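Side-chain contacts in putative adenosine kinase (Schistosoma mansoni, PDB 3VAS), which probably phosphorylates adenosine to AMP at the expense of ATP, as a ribokinase-family adenosine kinase that here holds adenosine in its pocket: residues 89-94 with 326-331; 201-206 with 233-238; 287-292 with 338-343; 302-307 with 342-347. One frame throughout, in Å; residues are numbered along the deposited sequence.

In the fold
The four contacts join helices of the ribokinase-type core to one another, to strand 287-293 and to the segments flanking strands 236-240 and 300-302. Contact 1 packs helix 83-95 on helix 318-330 and closes a long loop of chain inside which contact 2 is nested, their centres about 18 Å apart; F238 of contact 2 touches F326 and I327 of contact 1. Contacts 3 and 4, with centres about 7 Å apart, share A342 and A343 on helix 336-351, which follows helix 318-330 and ties both to contact 1, centres about 15 Å away. Contacts 2 and 4 lie farthest apart, about 26 Å. Helices 318-330 and 336-351 thus link the middle of the core to strand 287-293 and the loop after strand 300-302.

Contact 1. Residues 89-94 with 326-331; sequences KMIQWI and FIADYI
I91 and I94, one turn apart on helix 83-95, close over A328 of helix 318-330, while I91 also reaches I327. The two isoleucines have nearly the same shape. In I91 the CG2 methyl lies anti to the backbone N and CG1 beside it (chi1 -66°), and the longer branch then runs out straight to CD1, whose nearest partner is I327 CG2 at 3.9 Å. I327 repeats this first torsion, so its CG2 is likewise the branch anti to N, and it is this methyl that takes the end of I91 as the two side chains cross at a slant. The shorter branches serve the alanine: I94 CG2 lies 3.8 Å from A328 CB, and I91 CG2 lies 4.3 Å from the same methyl. A328 therefore points into the notch between two isoleucines, at the place where the backbones come closest, I91 CA to A328 CA 5.4 Å. The short helix axes pass 9.2 Å apart at a crossing angle of -46°. Beyond the contact, I91 leans on A324, I327 rests on Y183 of strand 181-185, and M90 packs on A346 of helix 336-351. Bound adenosine lies about 14 Å from the I327 side chain. With all four residues buried and the closest approaches all between methyl groups, the contact has no directional bond and rests on dispersion, exclusion of water and the fit of branched side chains around the A328 methyl.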
loop_
_atom_site.group_PDB
_atom_site.type_symbol
_atom_site.label_atom_id
_atom_site.label_comp_id
_atom_site.label_asym_id
_atom_site.label_seq_id
_atom_site.Cartn_x
_atom_site.Cartn_y
_atom_site.Cartn_z
ATOM N N LYS A 89 -3.323 3.544 8.595
ATOM C CA LYS A 89 -3.867 4.671 9.340
ATOM C C LYS A 89 -5.313 4.966 8.945
ATOM O O LYS A 89 -6.090 5.468 9.754
ATOM C CB LYS A 89 -2.973 5.913 9.235
ATOM C CG LYS A 89 -2.986 6.634 7.901
ATOM C CD LYS A 89 -1.937 7.752 7.908
ATOM C CE LYS A 89 -2.102 8.688 6.720
ATOM N NZ LYS A 89 -1.093 9.786 6.736
ATOM N N MET A 90 -5.690 4.637 7.713
ATOM C CA MET A 90 -7.088 4.806 7.325
ATOM C C MET A 90 -7.964 3.709 7.932
ATOM O O MET A 90 -9.110 3.967 8.298
ATOM C CB MET A 90 -7.276 4.877 5.808
ATOM C CG MET A 90 -8.714 5.210 5.407
ATOM S SD MET A 90 -8.922 5.533 3.644
ATOM C CE MET A 90 -10.605 6.156 3.591
ATOM N N ILE A 91 -7.431 2.493 8.048
ATOM C CA ILE A 91 -8.143 1.438 8.772
ATOM C C ILE A 91 -8.444 1.934 10.186
ATOM O O ILE A 91 -9.554 1.782 10.692
ATOM C CB ILE A 91 -7.319 0.143 8.873
ATOM C CG1 ILE A 91 -7.113 -0.479 7.493
ATOM C CG2 ILE A 91 -8.003 -0.861 9.802
ATOM C CD1 ILE A 91 -6.267 -1.737 7.516
ATOM N N GLN A 92 -7.441 2.551 10.803
ATOM C CA GLN A 92 -7.572 3.124 12.135
ATOM C C GLN A 92 -8.616 4.245 12.170
ATOM O O GLN A 92 -9.433 4.320 13.087
ATOM C CB GLN A 92 -6.205 3.638 12.610
ATOM C CG GLN A 92 -6.243 4.419 13.922
ATOM C CD GLN A 92 -6.611 3.552 15.111
ATOM O OE1 GLN A 92 -5.987 2.516 15.354
ATOM N NE2 GLN A 92 -7.633 3.968 15.857
ATOM N N TRP A 93 -8.582 5.108 11.162
ATOM C CA TRP A 93 -9.509 6.232 11.047
ATOM C C TRP A 93 -10.952 5.748 10.850
ATOM O O TRP A 93 -11.887 6.252 11.481
ATOM C CB TRP A 93 -9.057 7.097 9.873
ATOM C CG TRP A 93 -9.828 8.357 9.607
ATOM C CD1 TRP A 93 -9.695 9.559 10.248
ATOM C CD2 TRP A 93 -10.800 8.559 8.574
ATOM N NE1 TRP A 93 -10.546 10.487 9.691
ATOM C CE2 TRP A 93 -11.232 9.897 8.660
ATOM C CE3 TRP A 93 -11.355 7.734 7.591
ATOM C CZ2 TRP A 93 -12.193 10.427 7.801
ATOM C CZ3 TRP A 93 -12.308 8.262 6.738
ATOM C CH2 TRP A 93 -12.719 9.595 6.849
ATOM N N ILE A 94 -11.125 4.762 9.976
ATOM C CA ILE A 94 -12.438 4.180 9.735
ATOM C C ILE A 94 -13.023 3.554 10.997
ATOM O O ILE A 94 -14.146 3.866 11.390
ATOM C CB ILE A 94 -12.387 3.127 8.613
ATOM C CG1 ILE A 94 -12.103 3.809 7.272
ATOM C CG2 ILE A 94 -13.699 2.335 8.558
ATOM C CD1 ILE A 94 -11.911 2.856 6.119
ATOM N N PHE A 326 -11.728 -2.030 2.465
ATOM C CA PHE A 326 -12.089 -3.444 2.431
ATOM C C PHE A 326 -11.793 -4.133 3.756
ATOM O O PHE A 326 -12.663 -4.772 4.336
ATOM C CB PHE A 326 -11.371 -4.202 1.307
ATOM C CG PHE A 326 -11.780 -5.651 1.213
ATOM C CD1 PHE A 326 -12.886 -6.023 0.459
ATOM C CD2 PHE A 326 -11.086 -6.631 1.908
ATOM C CE1 PHE A 326 -13.285 -7.352 0.390
ATOM C CE2 PHE A 326 -11.474 -7.960 1.842
ATOM C CZ PHE A 326 -12.578 -8.322 1.079
ATOM N N ILE A 327 -10.550 -4.013 4.213
ATOM C CA ILE A 327 -10.093 -4.726 5.401
ATOM C C ILE A 327 -10.851 -4.326 6.665
ATOM O O ILE A 327 -11.261 -5.190 7.441
ATOM C CB ILE A 327 -8.579 -4.545 5.602
ATOM C CG1 ILE A 327 -7.818 -5.200 4.441
ATOM C CG2 ILE A 327 -8.131 -5.135 6.936
ATOM C CD1 ILE A 327 -6.352 -4.835 4.397
ATOM N N ALA A 328 -11.047 -3.022 6.856
ATOM C CA ALA A 328 -11.729 -2.503 8.040
ATOM C C ALA A 328 -13.100 -3.136 8.218
ATOM O O ALA A 328 -13.521 -3.413 9.342
ATOM C CB ALA A 328 -11.857 -0.980 7.971
ATOM N N ASP A 329 -13.790 -3.364 7.105
ATOM C CA ASP A 329 -15.119 -3.970 7.145
ATOM C C ASP A 329 -15.035 -5.488 7.228
ATOM O O ASP A 329 -15.745 -6.111 8.014
ATOM C CB ASP A 329 -15.959 -3.541 5.938
ATOM C CG ASP A 329 -16.902 -2.392 6.266
ATOM O OD1 ASP A 329 -16.539 -1.540 7.104
ATOM O OD2 ASP A 329 -18.014 -2.344 5.696
ATOM N N TYR A 330 -14.141 -6.070 6.434
ATOM C CA TYR A 330 -14.007 -7.521 6.347
ATOM C C TYR A 330 -13.598 -8.160 7.677
ATOM O O TYR A 330 -14.081 -9.239 8.023
ATOM C CB TYR A 330 -13.012 -7.901 5.242
ATOM C CG TYR A 330 -13.042 -9.361 4.871
ATOM C CD1 TYR A 330 -14.050 -9.870 4.061
ATOM C CD2 TYR A 330 -12.059 -10.233 5.320
ATOM C CE1 TYR A 330 -14.086 -11.209 3.713
ATOM C CE2 TYR A 330 -12.084 -11.577 4.977
ATOM C CZ TYR A 330 -13.102 -12.059 4.173
ATOM O OH TYR A 330 -13.138 -13.394 3.829
ATOM N N ILE A 331 -12.710 -7.501 8.419
ATOM C CA ILE A 331 -12.253 -8.046 9.697
ATOM C C ILE A 331 -13.271 -7.847 10.817
ATOM O O ILE A 331 -13.114 -8.397 11.907
ATOM C CB ILE A 331 -10.901 -7.453 10.138
ATOM C CG1 ILE A 331 -11.045 -5.969 10.490
ATOM C CG2 ILE A 331 -9.833 -7.687 9.068
ATOM C CD1 ILE A 331 -9.761 -5.348 11.001
#

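Contact 2. Residues 201-206 with 233-238; sequences KHSLEN and YSNIVF
The last turn of helix 189-205, in the alpha/beta core of the ribokinase fold, packs through K201 and L204 on Y233, just ahead of strand 236-240. K201 passes its aliphatic chain obliquely across the tyrosine: K201 CG is 3.5 Å from Y233 CE2, and the extended chain carries K201 CE to 3.4 Å from Y233 OH. L204 meets the ring nearer its root and crosses it at about a right angle. Its CB lies in the ring plane at the edge, 3.9 Å from Y233 CD2, and its CD2 methyl approaches the same Y233 CD2 at 3.8 Å, from a slanted direction. L204 CG stands anti to the backbone N (chi1 -162°), which swings the branch beside its carbonyl carbon and brings CD2 to the tyrosine. L197 and A200, earlier on the same helix, also touch Y233. A water joins the polar parts. It lies 2.7 Å from S203 OG and donates to N235 OD1 at 2.8 Å and to Y233 O at 3.0 Å, although the acceptors around it outnumber its protons. N235 OD1 also accepts from the backbone N of F210 and is thereby tied to strand 209-213. Helix 189-205 is the crossover between parallel strands 181-185 and 209-213, and its packing against the approach to the next parallel strand, 236-240, is typical of the layered alpha/beta core of pfkB-family kinases.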
loop_
_atom_site.group_PDB
_atom_site.type_symbol
_atom_site.label_atom_id
_atom_site.label_comp_id
_atom_site.label_asym_id
_atom_site.label_seq_id
_atom_site.Cartn_x
_atom_site.Cartn_y
_atom_site.Cartn_z
ATOM N N LYS A 201 5.545 -15.522 8.026
ATOM C CA LYS A 201 5.640 -16.872 8.575
ATOM C C LYS A 201 4.935 -16.979 9.926
ATOM O O LYS A 201 4.279 -17.983 10.209
ATOM C CB LYS A 201 7.099 -17.312 8.703
ATOM C CG LYS A 201 7.797 -17.489 7.373
ATOM C CD LYS A 201 9.260 -17.828 7.549
ATOM C CE LYS A 201 9.936 -17.989 6.201
ATOM N NZ LYS A 201 11.410 -18.114 6.347
ATOM N N HIS A 202 5.079 -15.949 10.756
ATOM C CA HIS A 202 4.393 -15.910 12.044
ATOM C C HIS A 202 2.878 -15.965 11.852
ATOM O O HIS A 202 2.182 -16.688 12.564
ATOM C CB HIS A 202 4.781 -14.656 12.831
ATOM C CG HIS A 202 3.924 -14.413 14.035
ATOM N ND1 HIS A 202 4.200 -14.960 15.270
ATOM C CD2 HIS A 202 2.790 -13.688 14.190
ATOM C CE1 HIS A 202 3.275 -14.579 16.135
ATOM N NE2 HIS A 202 2.408 -13.807 15.504
ATOM N N SER A 203 2.378 -15.204 10.884
ATOM C CA SER A 203 0.949 -15.183 10.582
ATOM C C SER A 203 0.426 -16.563 10.185
ATOM O O SER A 203 -0.543 -17.054 10.763
ATOM C CB SER A 203 0.641 -14.163 9.481
ATOM O OG SER A 203 -0.737 -14.181 9.127
ATOM N N LEU A 204 1.073 -17.189 9.207
ATOM C CA LEU A 204 0.625 -18.486 8.706
ATOM C C LEU A 204 0.662 -19.573 9.781
ATOM O O LEU A 204 -0.274 -20.368 9.904
ATOM C CB LEU A 204 1.449 -18.922 7.494
ATOM C CG LEU A 204 0.790 -20.028 6.670
ATOM C CD1 LEU A 204 -0.467 -19.491 6.006
ATOM C CD2 LEU A 204 1.745 -20.603 5.631
ATOM N N GLU A 205 1.739 -19.604 10.560
ATOM C CA GLU A 205 1.879 -20.615 11.602
ATOM C C GLU A 205 0.838 -20.430 12.706
ATOM O O GLU A 205 0.460 -21.388 13.372
ATOM C CB GLU A 205 3.302 -20.637 12.178
ATOM C CG GLU A 205 3.632 -19.494 13.125
ATOM C CD GLU A 205 5.058 -19.567 13.660
ATOM O OE1 GLU A 205 5.290 -19.126 14.809
ATOM O OE2 GLU A 205 5.946 -20.059 12.930
ATOM N N ASN A 206 0.360 -19.201 12.882
ATOM C CA ASN A 206 -0.652 -18.916 13.899
ATOM C C ASN A 206 -2.062 -18.732 13.337
ATOM O O ASN A 206 -2.974 -18.338 14.064
ATOM C CB ASN A 206 -0.251 -17.702 14.741
ATOM C CG ASN A 206 0.939 -17.987 15.634
ATOM O OD1 ASN A 206 1.988 -17.356 15.515
ATOM N ND2 ASN A 206 0.784 -18.952 16.531
ATOM N N TYR A 233 2.175 -16.865 1.658
ATOM C CA TYR A 233 1.776 -16.690 3.058
ATOM C C TYR A 233 0.561 -15.768 3.186
ATOM O O TYR A 233 0.063 -15.533 4.289
ATOM C CB TYR A 233 2.926 -16.113 3.895
ATOM C CG TYR A 233 4.160 -16.990 3.975
ATOM C CD1 TYR A 233 5.174 -16.882 3.030
ATOM C CD2 TYR A 233 4.313 -17.916 4.999
ATOM C CE1 TYR A 233 6.304 -17.677 3.098
ATOM C CE2 TYR A 233 5.440 -18.716 5.076
ATOM C CZ TYR A 233 6.434 -18.592 4.121
ATOM O OH TYR A 233 7.559 -19.384 4.186
ATOM N N SER A 234 0.090 -15.242 2.059
ATOM C CA SER A 234 -0.970 -14.240 2.078
ATOM C C SER A 234 -2.355 -14.866 1.998
ATOM O O SER A 234 -2.605 -15.726 1.157
ATOM C CB SER A 234 -0.790 -13.251 0.928
ATOM O OG SER A 234 0.468 -12.607 1.007
ATOM N N ASN A 235 -3.250 -14.432 2.878
ATOM C CA ASN A 235 -4.640 -14.864 2.825
ATOM C C ASN A 235 -5.446 -14.004 1.865
ATOM O O ASN A 235 -6.438 -14.457 1.293
ATOM C CB ASN A 235 -5.265 -14.818 4.215
ATOM C CG ASN A 235 -4.444 -15.561 5.240
ATOM O OD1 ASN A 235 -3.563 -14.984 5.884
ATOM N ND2 ASN A 235 -4.717 -16.852 5.390
ATOM N N ILE A 236 -5.015 -12.757 1.698
ATOM C CA ILE A 236 -5.673 -11.822 0.788
ATOM C C ILE A 236 -4.627 -11.063 -0.027
ATOM O O ILE A 236 -3.653 -10.552 0.529
ATOM C CB ILE A 236 -6.548 -10.800 1.554
ATOM C CG1 ILE A 236 -7.560 -11.517 2.455
ATOM C CG2 ILE A 236 -7.271 -9.867 0.587
ATOM C CD1 ILE A 236 -8.486 -10.573 3.202
ATOM N N VAL A 237 -4.826 -11.001 -1.342
ATOM C CA VAL A 237 -3.912 -10.274 -2.219
ATOM C C VAL A 237 -4.656 -9.199 -3.002
ATOM O O VAL A 237 -5.665 -9.481 -3.653
ATOM C CB VAL A 237 -3.192 -11.217 -3.215
ATOM C CG1 VAL A 237 -2.254 -10.429 -4.120
ATOM C CG2 VAL A 237 -2.428 -12.305 -2.473
ATOM N N PHE A 238 -4.157 -7.968 -2.923
ATOM C CA PHE A 238 -4.713 -6.845 -3.663
ATOM C C PHE A 238 -3.805 -6.507 -4.838
ATOM O O PHE A 238 -2.578 -6.589 -4.731
ATOM C CB PHE A 238 -4.809 -5.601 -2.771
ATOM C CG PHE A 238 -5.770 -5.731 -1.621
ATOM C CD1 PHE A 238 -7.093 -5.339 -1.761
ATOM C CD2 PHE A 238 -5.346 -6.213 -0.393
ATOM C CE1 PHE A 238 -7.977 -5.438 -0.704
ATOM C CE2 PHE A 238 -6.229 -6.313 0.680
ATOM C CZ PHE A 238 -7.545 -5.925 0.522
HETATM O O HOH W 1 -1.180 -15.852 7.020
#

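Contact 3. Residues 287-292 with 338-343; sequences NPLLYT and TSLHAA
L340 of helix 336-351 reaches down to L289 and Y291, alternate residues on one face of strand 287-293. The aliphatic part is a single methyl pair, L340 CD1 to L289 CD1 at 4.2 Å, with the two leucines slanting across each other. The aromatic part is tighter: the same L340 CD1 lies 3.6 Å from Y291 CE2 and equally far from Y291 CD2, approaching the ring obliquely, level with the CD2-CE2 bond. L340 gets there by stretching, with CG anti to its carbonyl carbon and CD1 carried straight on (chi2 -180°). The two strand residues instead take the crowded position, CG between backbone N and carbonyl carbon (Y291 chi1 69°), and both rise toward the helix. Apolar neighbours continue the patch: F302 touches L289 and L340, F322 touches L289, and M336 and I337 touch Y291, whose ring also meets that of H300. The strand's backbone is paired with strands 279-284 and 300-302. On the other face of the strand, L290 packs on helix 257-267. One leucine methyl shared by an aliphatic and an aromatic partner gives a buried contact that rests on shape and exclusion of water rather than on a directed bond.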
loop_
_atom_site.group_PDB
_atom_site.type_symbol
_atom_site.label_atom_id
_atom_site.label_comp_id
_atom_site.label_asym_id
_atom_site.label_seq_id
_atom_site.Cartn_x
_atom_site.Cartn_y
_atom_site.Cartn_z
ATOM N N ASN A 287 -13.520 0.683 -14.460
ATOM C CA ASN A 287 -14.090 -0.584 -14.891
ATOM C C ASN A 287 -14.306 -1.536 -13.716
ATOM O O ASN A 287 -13.700 -1.360 -12.661
ATOM C CB ASN A 287 -13.177 -1.213 -15.945
ATOM C CG ASN A 287 -13.169 -0.426 -17.237
ATOM O OD1 ASN A 287 -14.211 0.035 -17.696
ATOM N ND2 ASN A 287 -11.994 -0.266 -17.830
ATOM N N PRO A 288 -15.184 -2.540 -13.890
ATOM C CA PRO A 288 -15.454 -3.489 -12.804
ATOM C C PRO A 288 -14.204 -4.184 -12.282
ATOM O O PRO A 288 -13.356 -4.647 -13.054
ATOM C CB PRO A 288 -16.383 -4.508 -13.459
ATOM C CG PRO A 288 -17.094 -3.725 -14.514
ATOM C CD PRO A 288 -16.068 -2.768 -15.047
ATOM N N LEU A 289 -14.085 -4.233 -10.961
ATOM C CA LEU A 289 -12.984 -4.938 -10.334
ATOM C C LEU A 289 -13.274 -6.427 -10.401
ATOM O O LEU A 289 -14.430 -6.837 -10.529
ATOM C CB LEU A 289 -12.790 -4.474 -8.882
ATOM C CG LEU A 289 -13.910 -4.686 -7.854
ATOM C CD1 LEU A 289 -13.857 -6.080 -7.238
ATOM C CD2 LEU A 289 -13.834 -3.629 -6.767
ATOM N N LEU A 290 -12.220 -7.227 -10.314
ATOM C CA LEU A 290 -12.343 -8.674 -10.340
ATOM C C LEU A 290 -12.000 -9.232 -8.968
ATOM O O LEU A 290 -11.125 -8.710 -8.279
ATOM C CB LEU A 290 -11.408 -9.275 -11.399
ATOM C CG LEU A 290 -11.553 -8.726 -12.819
ATOM C CD1 LEU A 290 -10.467 -9.273 -13.727
ATOM C CD2 LEU A 290 -12.941 -9.031 -13.381
ATOM N N TYR A 291 -12.697 -10.289 -8.571
ATOM C CA TYR A 291 -12.320 -11.027 -7.375
ATOM C C TYR A 291 -12.605 -12.515 -7.535
ATOM O O TYR A 291 -13.493 -12.913 -8.284
ATOM C CB TYR A 291 -13.011 -10.470 -6.124
ATOM C CG TYR A 291 -14.511 -10.685 -6.059
ATOM C CD1 TYR A 291 -15.046 -11.830 -5.482
ATOM C CD2 TYR A 291 -15.390 -9.731 -6.554
ATOM C CE1 TYR A 291 -16.422 -12.024 -5.411
ATOM C CE2 TYR A 291 -16.761 -9.916 -6.492
ATOM C CZ TYR A 291 -17.271 -11.060 -5.919
ATOM O OH TYR A 291 -18.635 -11.237 -5.862
ATOM N N THR A 292 -11.823 -13.329 -6.838
ATOM C CA THR A 292 -12.032 -14.768 -6.785
ATOM C C THR A 292 -11.310 -15.263 -5.548
ATOM O O THR A 292 -10.627 -14.492 -4.873
ATOM C CB THR A 292 -11.451 -15.483 -8.032
ATOM O OG1 THR A 292 -11.839 -16.870 -8.034
ATOM C CG2 THR A 292 -9.928 -15.373 -8.048
ATOM N N THR A 338 -20.513 -6.446 0.780
ATOM C CA THR A 338 -20.578 -5.289 1.662
ATOM C C THR A 338 -19.192 -4.664 1.818
ATOM O O THR A 338 -19.041 -3.443 1.769
ATOM C CB THR A 338 -21.140 -5.681 3.047
ATOM O OG1 THR A 338 -22.484 -6.161 2.899
ATOM C CG2 THR A 338 -21.128 -4.492 4.008
ATOM N N SER A 339 -18.181 -5.512 1.981
ATOM C CA SER A 339 -16.805 -5.048 2.149
ATOM C C SER A 339 -16.267 -4.367 0.890
ATOM O O SER A 339 -15.540 -3.373 0.977
ATOM C CB SER A 339 -15.891 -6.206 2.557
ATOM O OG SER A 339 -16.244 -6.714 3.834
ATOM N N LEU A 340 -16.629 -4.901 -0.277
ATOM C CA LEU A 340 -16.241 -4.292 -1.549
ATOM C C LEU A 340 -16.820 -2.885 -1.697
ATOM O O LEU A 340 -16.133 -1.974 -2.153
ATOM C CB LEU A 340 -16.657 -5.166 -2.737
ATOM C CG LEU A 340 -15.901 -6.486 -2.909
ATOM C CD1 LEU A 340 -16.415 -7.235 -4.129
ATOM C CD2 LEU A 340 -14.395 -6.235 -3.018
ATOM N N HIS A 341 -18.084 -2.713 -1.319
ATOM C CA HIS A 341 -18.693 -1.384 -1.305
ATOM C C HIS A 341 -17.983 -0.440 -0.337
ATOM O O HIS A 341 -17.829 0.746 -0.617
ATOM C CB HIS A 341 -20.180 -1.464 -0.960
ATOM C CG HIS A 341 -21.047 -1.797 -2.132
ATOM N ND1 HIS A 341 -21.650 -3.025 -2.287
ATOM C CD2 HIS A 341 -21.398 -1.065 -3.215
ATOM C CE1 HIS A 341 -22.345 -3.033 -3.410
ATOM N NE2 HIS A 341 -22.209 -1.856 -3.993
ATOM N N ALA A 342 -17.551 -0.972 0.800
ATOM C CA ALA A 342 -16.821 -0.180 1.778
ATOM C C ALA A 342 -15.458 0.218 1.221
ATOM O O ALA A 342 -14.944 1.294 1.520
ATOM C CB ALA A 342 -16.663 -0.949 3.079
ATOM N N ALA A 343 -14.886 -0.655 0.397
ATOM C CA ALA A 343 -13.582 -0.397 -0.203
ATOM C C ALA A 343 -13.684 0.705 -1.254
ATOM O O ALA A 343 -12.847 1.611 -1.301
ATOM C CB ALA A 343 -13.015 -1.676 -0.813
#

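Contact 4. Residues 302-307 with 342-347; sequences FMVEQF and AAVKAA
F302 N donates to L289 O, a backbone bond that pins F302 to strand 287-293 just where the chain leaves its own strand 300-302, and F302 and V304 then meet V344 of helix 336-351. This is a strand-to-loop edge of the ribokinase-type alpha/beta fold laid over a helix. F302 carries CG anti to its backbone N (chi1 178°), which sends the ring down toward the helix. The ring also packs on L340 and I337, one and two turns before V344, and stands edge-to-face with H341. V304, two residues on, contributes its CG2 methyl as the loop runs past the helix. Beyond it the model fades: E305 and Q306 have no side-chain atoms past CB and, like F307, are poorly ordered, although F307 still lies on A348, I351 and C352. The helix itself is regular here, A346 N bonding to A342 O at 3.0 Å, and on another side K345 makes a cation-pi contact with Y364. V344 is the helix residue that meets both F302 and V304. With CG1 anti to the backbone N (chi1 173°), CG2 lies beside that N and anti to the carbonyl carbon, turned to the loop. This one methyl serves both partners: V344 CG2 is 4.2 Å from V304 CG2, and it meets the edge of the F302 ring, close to the ring plane, 4.0 Å from F302 CE2.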
loop_
_atom_site.group_PDB
_atom_site.type_symbol
_atom_site.label_atom_id
_atom_site.label_comp_id
_atom_site.label_asym_id
_atom_site.label_seq_id
_atom_site.Cartn_x
_atom_site.Cartn_y
_atom_site.Cartn_z
ATOM N N PHE A 302 -17.289 -6.829 -10.246
ATOM C CA PHE A 302 -18.034 -6.009 -9.302
ATOM C C PHE A 302 -18.084 -4.605 -9.877
ATOM O O PHE A 302 -17.047 -3.957 -10.040
ATOM C CB PHE A 302 -17.347 -6.024 -7.937
ATOM C CG PHE A 302 -18.019 -5.168 -6.894
ATOM C CD1 PHE A 302 -19.046 -5.677 -6.115
ATOM C CD2 PHE A 302 -17.605 -3.861 -6.673
ATOM C CE1 PHE A 302 -19.654 -4.900 -5.144
ATOM C CE2 PHE A 302 -18.208 -3.076 -5.704
ATOM C CZ PHE A 302 -19.235 -3.598 -4.939
ATOM N N MET A 303 -19.285 -4.143 -10.207
ATOM C CA MET A 303 -19.444 -2.837 -10.835
ATOM C C MET A 303 -19.047 -1.715 -9.886
ATOM O O MET A 303 -19.293 -1.790 -8.685
ATOM C CB MET A 303 -20.879 -2.637 -11.314
ATOM C CG MET A 303 -21.024 -1.527 -12.337
ATOM S SD MET A 303 -21.463 -2.160 -13.963
ATOM C CE MET A 303 -23.069 -2.865 -13.618
ATOM N N VAL A 304 -18.429 -0.676 -10.437
ATOM C CA VAL A 304 -17.904 0.429 -9.643
ATOM C C VAL A 304 -18.579 1.746 -10.038
ATOM O O VAL A 304 -18.823 1.996 -11.219
ATOM C CB VAL A 304 -16.358 0.522 -9.791
ATOM C CG1 VAL A 304 -15.841 1.898 -9.415
ATOM C CG2 VAL A 304 -15.680 -0.564 -8.962
ATOM N N GLU A 305 -18.894 2.567 -9.036
ATOM C CA GLU A 305 -19.536 3.864 -9.250
ATOM C C GLU A 305 -18.783 4.733 -10.256
ATOM O O GLU A 305 -17.596 5.022 -10.081
ATOM C CB GLU A 305 -19.685 4.611 -7.921
ATOM N N GLN A 306 -19.484 5.143 -11.309
ATOM C CA GLN A 306 -18.887 5.945 -12.370
ATOM C C GLN A 306 -18.629 7.381 -11.920
ATOM O O GLN A 306 -19.517 8.040 -11.379
ATOM C CB GLN A 306 -19.784 5.936 -13.609
ATOM N N PHE A 307 -17.408 7.854 -12.150
ATOM C CA PHE A 307 -17.022 9.221 -11.810
ATOM C C PHE A 307 -17.059 10.134 -13.030
ATOM O O PHE A 307 -16.607 9.757 -14.110
ATOM C CB PHE A 307 -15.607 9.245 -11.223
ATOM C CG PHE A 307 -15.551 9.004 -9.741
ATOM C CD1 PHE A 307 -15.546 10.070 -8.853
ATOM C CD2 PHE A 307 -15.488 7.716 -9.234
ATOM C CE1 PHE A 307 -15.488 9.857 -7.487
ATOM C CE2 PHE A 307 -15.431 7.496 -7.869
ATOM C CZ PHE A 307 -15.431 8.568 -6.995
ATOM N N ALA A 342 -17.551 -0.972 0.800
ATOM C CA ALA A 342 -16.821 -0.180 1.778
ATOM C C ALA A 342 -15.458 0.218 1.221
ATOM O O ALA A 342 -14.944 1.294 1.520
ATOM C CB ALA A 342 -16.663 -0.949 3.079
ATOM N N ALA A 343 -14.886 -0.655 0.397
ATOM C CA ALA A 343 -13.582 -0.397 -0.203
ATOM C C ALA A 343 -13.684 0.705 -1.254
ATOM O O ALA A 343 -12.847 1.611 -1.301
ATOM C CB ALA A 343 -13.015 -1.676 -0.813
ATOM N N VAL A 344 -14.722 0.623 -2.087
ATOM C CA VAL A 344 -14.994 1.633 -3.109
ATOM C C VAL A 344 -15.276 2.983 -2.460
ATOM O O VAL A 344 -14.797 4.015 -2.922
ATOM C CB VAL A 344 -16.184 1.220 -4.012
ATOM C CG1 VAL A 344 -16.570 2.349 -4.959
ATOM C CG2 VAL A 344 -15.841 -0.045 -4.796
ATOM N N LYS A 345 -16.042 2.964 -1.375
ATOM C CA LYS A 345 -16.328 4.180 -0.617
ATOM C C LYS A 345 -15.039 4.838 -0.116
ATOM O O LYS A 345 -14.842 6.043 -0.278
ATOM C CB LYS A 345 -17.273 3.880 0.554
ATOM C CG LYS A 345 -17.562 5.079 1.453
ATOM C CD LYS A 345 -18.492 4.709 2.607
ATOM C CE LYS A 345 -18.748 5.902 3.517
ATOM N NZ LYS A 345 -19.616 5.557 4.681
ATOM N N ALA A 346 -14.158 4.039 0.478
ATOM C CA ALA A 346 -12.873 4.541 0.960
ATOM C C ALA A 346 -12.089 5.211 -0.157
ATOM O O ALA A 346 -11.580 6.323 0.007
ATOM C CB ALA A 346 -12.063 3.421 1.569
ATOM N N ALA A 347 -12.007 4.529 -1.296
ATOM C CA ALA A 347 -11.247 5.019 -2.444
ATOM C C ALA A 347 -11.857 6.295 -3.003
ATOM O O ALA A 347 -11.141 7.240 -3.345
ATOM C CB ALA A 347 -11.177 3.952 -3.518
#